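Transcriptional activator, putative (Pyrococcus furiosus, PDB 1RTW) is of unproven function, a putative transcriptional activator with the all-helical fold of the TENA/THI-4/PQQC family. Local coordinates at residues Ala61-Asp64 / Leu65-Phe68; Gly162-Val165 / Lys166-Lys170. All coordinates share one frame; numbering follows the deposited sequence.

Contact 1: Ala61-Asp64 / Leu65-Phe68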
ATOM      1  N   ALA B  61       6.261   6.177  -8.676  1.00 19.57           N
ATOM      2  CA  ALA B  61       7.115   6.603  -9.786  1.00 20.21           C
ATOM      3  C   ALA B  61       8.093   7.737  -9.513  1.00 21.41           C
ATOM      4  O   ALA B  61       7.863   8.582  -8.647  1.00 21.84           O
ATOM      5  CB  ALA B  61       6.257   6.950 -11.014  1.00 19.25           C
ATOM      6  N   PRO B  62       9.201   7.776 -10.274  1.00 22.30           N
ATOM      7  CA  PRO B  62      10.234   8.815 -10.144  1.00 22.71           C
ATOM      8  C   PRO B  62       9.646  10.176 -10.542  1.00 23.46           C
ATOM      9  O   PRO B  62       8.734  10.241 -11.366  1.00 23.50           O
ATOM     10  CB  PRO B  62      11.295   8.367 -11.149  1.00 22.22           C
ATOM     11  CG  PRO B  62      11.107   6.860 -11.209  1.00 24.06           C
ATOM     12  CD  PRO B  62       9.610   6.748 -11.245  1.00 20.01           C
ATOM     13  N   ASP B  63      10.165  11.255  -9.965  1.00 24.82           N
ATOM     14  CA  ASP B  63       9.674  12.603 -10.273  1.00 26.67           C
ATOM     15  C   ASP B  63       9.487  12.904 -11.755  1.00 27.34           C
ATOM     16  O   ASP B  63       8.485  13.505 -12.131  1.00 28.52           O
ATOM     17  CB  ASP B  63      10.597  13.681  -9.690  1.00 27.54           C
ATOM     18  CG  ASP B  63      10.404  13.883  -8.202  1.00 30.19           C
ATOM     19  OD1 ASP B  63       9.404  13.393  -7.634  1.00 29.69           O
ATOM     20  OD2 ASP B  63      11.268  14.546  -7.596  1.00 33.47           O
ATOM     21  N   ASP B  64      10.447  12.503 -12.591  1.00 28.71           N
ATOM     22  CA  ASP B  64      10.377  12.778 -14.030  1.00 28.31           C
ATOM     23  C   ASP B  64       9.287  12.040 -14.819  1.00 28.57           C
ATOM     24  O   ASP B  64       9.100  12.281 -16.013  1.00 28.39           O
ATOM     25  CB  ASP B  64      11.761  12.601 -14.691  1.00 30.35           C
ATOM     26  CG  ASP B  64      12.263  11.154 -14.688  1.00 32.39           C
ATOM     27  OD1 ASP B  64      11.597  10.259 -14.127  1.00 31.70           O
ATOM     28  OD2 ASP B  64      13.346  10.918 -15.268  1.00 34.21           O
ATOM     29  N   LEU B  65       8.557  11.164 -14.138  1.00 28.06           N
ATOM     30  CA  LEU B  65       7.486  10.392 -14.755  1.00 26.99           C
ATOM     31  C   LEU B  65       6.094  10.844 -14.309  1.00 25.90           C
ATOM     32  O   LEU B  65       5.086  10.421 -14.882  1.00 24.43           O
ATOM     33  CB  LEU B  65       7.676   8.909 -14.442  1.00 29.99           C
ATOM     34  CG  LEU B  65       8.292   8.013 -15.518  1.00 32.23           C
ATOM     35  CD1 LEU B  65       9.239   8.770 -16.447  1.00 32.45           C
ATOM     36  CD2 LEU B  65       8.993   6.868 -14.846  1.00 30.66           C
ATOM     37  N   LEU B  66       6.037  11.720 -13.307  1.00 23.74           N
ATOM     38  CA  LEU B  66       4.758  12.214 -12.816  1.00 22.57           C
ATOM     39  C   LEU B  66       3.875  12.791 -13.920  1.00 21.75           C
ATOM     40  O   LEU B  66       2.693  12.467 -13.985  1.00 22.30           O
ATOM     41  CB  LEU B  66       4.952  13.212 -11.671  1.00 20.22           C
ATOM     42  CG  LEU B  66       5.593  12.560 -10.440  1.00 21.95           C
ATOM     43  CD1 LEU B  66       5.780  13.575  -9.325  1.00 20.82           C
ATOM     44  CD2 LEU B  66       4.737  11.406  -9.955  1.00 19.33           C
ATOM     45  N   PRO B  67       4.441  13.626 -14.820  1.00 23.48           N
ATOM     46  CA  PRO B  67       3.646  14.211 -15.912  1.00 23.13           C
ATOM     47  C   PRO B  67       3.097  13.122 -16.849  1.00 22.25           C
ATOM     48  O   PRO B  67       1.949  13.194 -17.290  1.00 22.18           O
ATOM     49  CB  PRO B  67       4.666  15.100 -16.641  1.00 24.63           C
ATOM     50  CG  PRO B  67       5.616  15.492 -15.558  1.00 24.66           C
ATOM     51  CD  PRO B  67       5.810  14.180 -14.833  1.00 23.93           C
ATOM     52  N   PHE B  68       3.924  12.121 -17.143  1.00 19.69           N
ATOM     53  CA  PHE B  68       3.526  11.018 -18.013  1.00 18.52           C
ATOM     54  C   PHE B  68       2.335  10.276 -17.414  1.00 16.74           C
ATOM     55  O   PHE B  68       1.345  10.013 -18.098  1.00 15.57           O
ATOM     56  CB  PHE B  68       4.708  10.057 -18.226  1.00 19.10           C
ATOM     57  CG  PHE B  68       4.300   8.670 -18.652  1.00 18.62           C
ATOM     58  CD1 PHE B  68       3.936   8.409 -19.968  1.00 17.19           C
ATOM     59  CD2 PHE B  68       4.255   7.633 -17.727  1.00 19.35           C
ATOM     60  CE1 PHE B  68       3.531   7.142 -20.357  1.00 16.19           C
ATOM     61  CE2 PHE B  68       3.848   6.360 -18.110  1.00 20.01           C
ATOM     62  CZ  PHE B  68       3.486   6.119 -19.428  1.00 21.30           C
TER
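L65 settles against P62 where the chain turns into a helix: its CD2 meets the ring carbon CD of P62 at 3.7 Å, the two side chains lying alongside and pointing the same way. The CB of A61 adds a looser apolar touch on L65 CB. On another flank of L65, CD1 packs against D64, 3.6 Å from OD1 of that residue. The D64 carboxylate is brought there by a chi1 of 67°, which sets CG between the backbone N and the carbonyl carbon. The two methyls of L65 are thus shared between D64 and P62. L66 runs beside D63, with CG 3.5 Å from D63 O and CD1 near OD1. Two backbone bonds close the turn, each reaching back three residues: L65 N gives to P62 O (2.9 Å) and L66 N to D63 O (3.2 Å). This three-residue spacing is that of a 3-10 turn, here leading directly into an alpha helix. The carboxylate of D63 is engaged by R52 and K48 of the second subunit, in salt bridges. The turn thus joins helix 33-60 to helix 66-89, with A61, P62 and L65 against F118 of helix 118-142 and L65 also on I171 of helix 159-176.

Contact 2: Gly162-Val165 / Lys166-Lys170; sequences GEYV and KRIEK
Y164 and I168, one helical turn apart, make the main side-chain contact of this piece of helix 159-176. The CD1 methyl of I168 lies over one face of the Y164 ring, 3.7 Å from its centroid and 27° off the normal, a CH-pi contact displaced toward the rim, so that CZ is its nearest ring atom at 3.4 Å. Y164 has CG anti to the backbone N (chi1 161°), which carries the ring up the helix toward I168; the isoleucine answers with CG1 beside its own backbone N and an extended chi2.

Four successive i to i+4 bonds hold the backbone, at 2.8 to 3.0 Å: K166 N gives to G162 O, R167 N to E163 O, I168 N to Y164 O and E169 N to V165 O. K170 N continues the series by giving to K166 O. The carbonyls also brush side chains: E163 O lies 3.3 Å from CB of R167, and Y164 O is 3.4 Å from CG1 of I168.

The longer polar side chains look elsewhere. Y164 OH is hydrogen-bonded to E129 OE2 of helix 118-142, while the extended arm of R167 puts NH1 in a salt bridge with E71 OE2 of helix 66-89. F161 meets the Y164 ring edge-to-face. The buried tyrosine is therefore fixed by a methyl over its face and a carboxylate at its hydroxyl, which together should restrict ring rotation. The chemistry divides accordingly: main-chain bonds satisfy the helix internally, and the hydroxyl of Y164 and the guanidinium of R167 tie it to helices 118-142 and 66-89.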
ATOM      1  N   GLY B 162      -0.694   3.973 -30.269  1.00 26.34           N
ATOM      2  CA  GLY B 162       0.598   3.400 -30.589  1.00 25.92           C
ATOM      3  C   GLY B 162       1.742   4.266 -30.097  1.00 27.06           C
ATOM      4  O   GLY B 162       2.817   3.767 -29.760  1.00 26.77           O
ATOM      5  N   GLU B 163       1.514   5.574 -30.064  1.00 27.96           N
ATOM      6  CA  GLU B 163       2.526   6.511 -29.599  1.00 29.41           C
ATOM      7  C   GLU B 163       2.648   6.374 -28.088  1.00 27.62           C
ATOM      8  O   GLU B 163       3.740   6.446 -27.527  1.00 27.74           O
ATOM      9  CB  GLU B 163       2.155   7.940 -30.003  1.00 30.37           C
ATOM     10  CG  GLU B 163       2.279   8.177 -31.504  1.00 37.43           C
ATOM     11  CD  GLU B 163       1.794   9.546 -31.949  1.00 39.92           C
ATOM     12  OE1 GLU B 163       0.763  10.028 -31.435  1.00 43.20           O
ATOM     13  OE2 GLU B 163       2.445  10.138 -32.830  1.00 44.33           O
ATOM     14  N   TYR B 164       1.507   6.163 -27.446  1.00 26.43           N
ATOM     15  CA  TYR B 164       1.429   5.973 -26.008  1.00 25.05           C
ATOM     16  C   TYR B 164       2.183   4.684 -25.648  1.00 25.98           C
ATOM     17  O   TYR B 164       2.950   4.654 -24.685  1.00 27.54           O
ATOM     18  CB  TYR B 164      -0.049   5.909 -25.600  1.00 23.79           C
ATOM     19  CG  TYR B 164      -0.325   5.278 -24.254  1.00 22.55           C
ATOM     20  CD1 TYR B 164       0.243   5.792 -23.089  1.00 21.25           C
ATOM     21  CD2 TYR B 164      -1.155   4.157 -24.150  1.00 19.68           C
ATOM     22  CE1 TYR B 164      -0.002   5.211 -21.859  1.00 20.61           C
ATOM     23  CE2 TYR B 164      -1.412   3.564 -22.922  1.00 19.74           C
ATOM     24  CZ  TYR B 164      -0.833   4.095 -21.780  1.00 22.20           C
ATOM     25  OH  TYR B 164      -1.084   3.521 -20.556  1.00 21.57           O
ATOM     26  N   VAL B 165       1.998   3.642 -26.456  1.00 24.82           N
ATOM     27  CA  VAL B 165       2.674   2.368 -26.241  1.00 27.62           C
ATOM     28  C   VAL B 165       4.177   2.546 -26.437  1.00 30.72           C
ATOM     29  O   VAL B 165       4.978   2.057 -25.640  1.00 26.89           O
ATOM     30  CB  VAL B 165       2.155   1.276 -27.215  1.00 25.82           C
ATOM     31  CG1 VAL B 165       3.031   0.038 -27.148  1.00 22.48           C
ATOM     32  CG2 VAL B 165       0.725   0.910 -26.868  1.00 24.75           C
ATOM     33  N   LYS B 166       4.546   3.267 -27.493  1.00 37.54           N
ATOM     34  CA  LYS B 166       5.949   3.525 -27.800  1.00 43.54           C
ATOM     35  C   LYS B 166       6.601   4.311 -26.664  1.00 40.47           C
ATOM     36  O   LYS B 166       7.762   4.072 -26.313  1.00 38.76           O
ATOM     37  CB  LYS B 166       6.066   4.305 -29.113  1.00 55.22           C
ATOM     38  CG  LYS B 166       7.495   4.484 -29.618  1.00 67.82           C
ATOM     39  CD  LYS B 166       8.128   3.160 -30.045  1.00 78.25           C
ATOM     40  CE  LYS B 166       7.422   2.557 -31.257  1.00 84.72           C
ATOM     41  NZ  LYS B 166       7.450   3.465 -32.440  1.00 92.92           N
ATOM     42  N   ARG B 167       5.830   5.222 -26.075  1.00 36.67           N
ATOM     43  CA  ARG B 167       6.302   6.052 -24.977  1.00 35.20           C
ATOM     44  C   ARG B 167       6.571   5.202 -23.732  1.00 32.56           C
ATOM     45  O   ARG B 167       7.555   5.434 -23.026  1.00 32.40           O
ATOM     46  CB  ARG B 167       5.291   7.160 -24.677  1.00 37.16           C
ATOM     47  CG  ARG B 167       5.823   8.265 -23.786  1.00 44.31           C
ATOM     48  CD  ARG B 167       4.776   9.355 -23.546  1.00 49.89           C
ATOM     49  NE  ARG B 167       5.290  10.413 -22.669  1.00 54.55           N
ATOM     50  CZ  ARG B 167       4.541  11.334 -22.059  1.00 55.79           C
ATOM     51  NH1 ARG B 167       3.221  11.347 -22.219  1.00 55.95           N
ATOM     52  NH2 ARG B 167       5.115  12.245 -21.280  1.00 56.01           N
ATOM     53  N   ILE B 168       5.714   4.206 -23.484  1.00 27.81           N
ATOM     54  CA  ILE B 168       5.880   3.311 -22.336  1.00 24.66           C
ATOM     55  C   ILE B 168       7.118   2.443 -22.563  1.00 23.67           C
ATOM     56  O   ILE B 168       7.924   2.224 -21.651  1.00 18.43           O
ATOM     57  CB  ILE B 168       4.633   2.394 -22.138  1.00 23.07           C
ATOM     58  CG1 ILE B 168       3.434   3.221 -21.658  1.00 23.61           C
ATOM     59  CG2 ILE B 168       4.919   1.312 -21.116  1.00 21.39           C
ATOM     60  CD1 ILE B 168       2.120   2.492 -21.761  1.00 18.08           C
ATOM     61  N   GLU B 169       7.250   1.970 -23.797  1.00 25.08           N
ATOM     62  CA  GLU B 169       8.357   1.127 -24.215  1.00 29.72           C
ATOM     63  C   GLU B 169       9.702   1.809 -23.962  1.00 30.13           C
ATOM     64  O   GLU B 169      10.600   1.224 -23.351  1.00 27.27           O
ATOM     65  CB  GLU B 169       8.205   0.798 -25.703  1.00 33.75           C
ATOM     66  CG  GLU B 169       9.212  -0.188 -26.250  1.00 39.66           C
ATOM     67  CD  GLU B 169       9.009  -0.479 -27.730  1.00 45.66           C
ATOM     68  OE1 GLU B 169       7.850  -0.711 -28.158  1.00 46.98           O
ATOM     69  OE2 GLU B 169      10.017  -0.487 -28.468  1.00 46.74           O
ATOM     70  N   LYS B 170       9.812   3.057 -24.408  1.00 32.25           N
ATOM     71  CA  LYS B 170      11.032   3.839 -24.254  1.00 34.75           C
ATOM     72  C   LYS B 170      11.388   4.031 -22.780  1.00 34.02           C
ATOM     73  O   LYS B 170      12.564   3.944 -22.408  1.00 35.72           O
ATOM     74  CB  LYS B 170      10.882   5.189 -24.960  1.00 39.50           C
ATOM     75  CG  LYS B 170      12.172   5.972 -25.097  1.00 45.13           C
ATOM     76  CD  LYS B 170      11.946   7.241 -25.902  1.00 52.78           C
ATOM     77  CE  LYS B 170      13.219   8.078 -26.010  1.00 55.87           C
ATOM     78  NZ  LYS B 170      13.701   8.547 -24.679  1.00 58.34           N
TER

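Contact 1 comes first along the chain, at the start of helix 66-89, and contact 2 lies on helix 159-176, their centres about 15 Å apart. F68 bridges them. Its ring atom CZ packs on CG1 of I168 at 3.7 Å, CD1 lies 3.6 Å from NE of R167, and CE1 approaches CE1 of Y164 at 4.3 Å. Contact 1 is the more peripheral, about 21 Å from the centre of the chain against 13 Å for contact 2, and it meets the second subunit, whereas contact 2 touches no other chain. A bound phosphate ion lies about 5 Å from the Y164 side chain; it probably came from the crystallisation liquor, though it may mark a pocket.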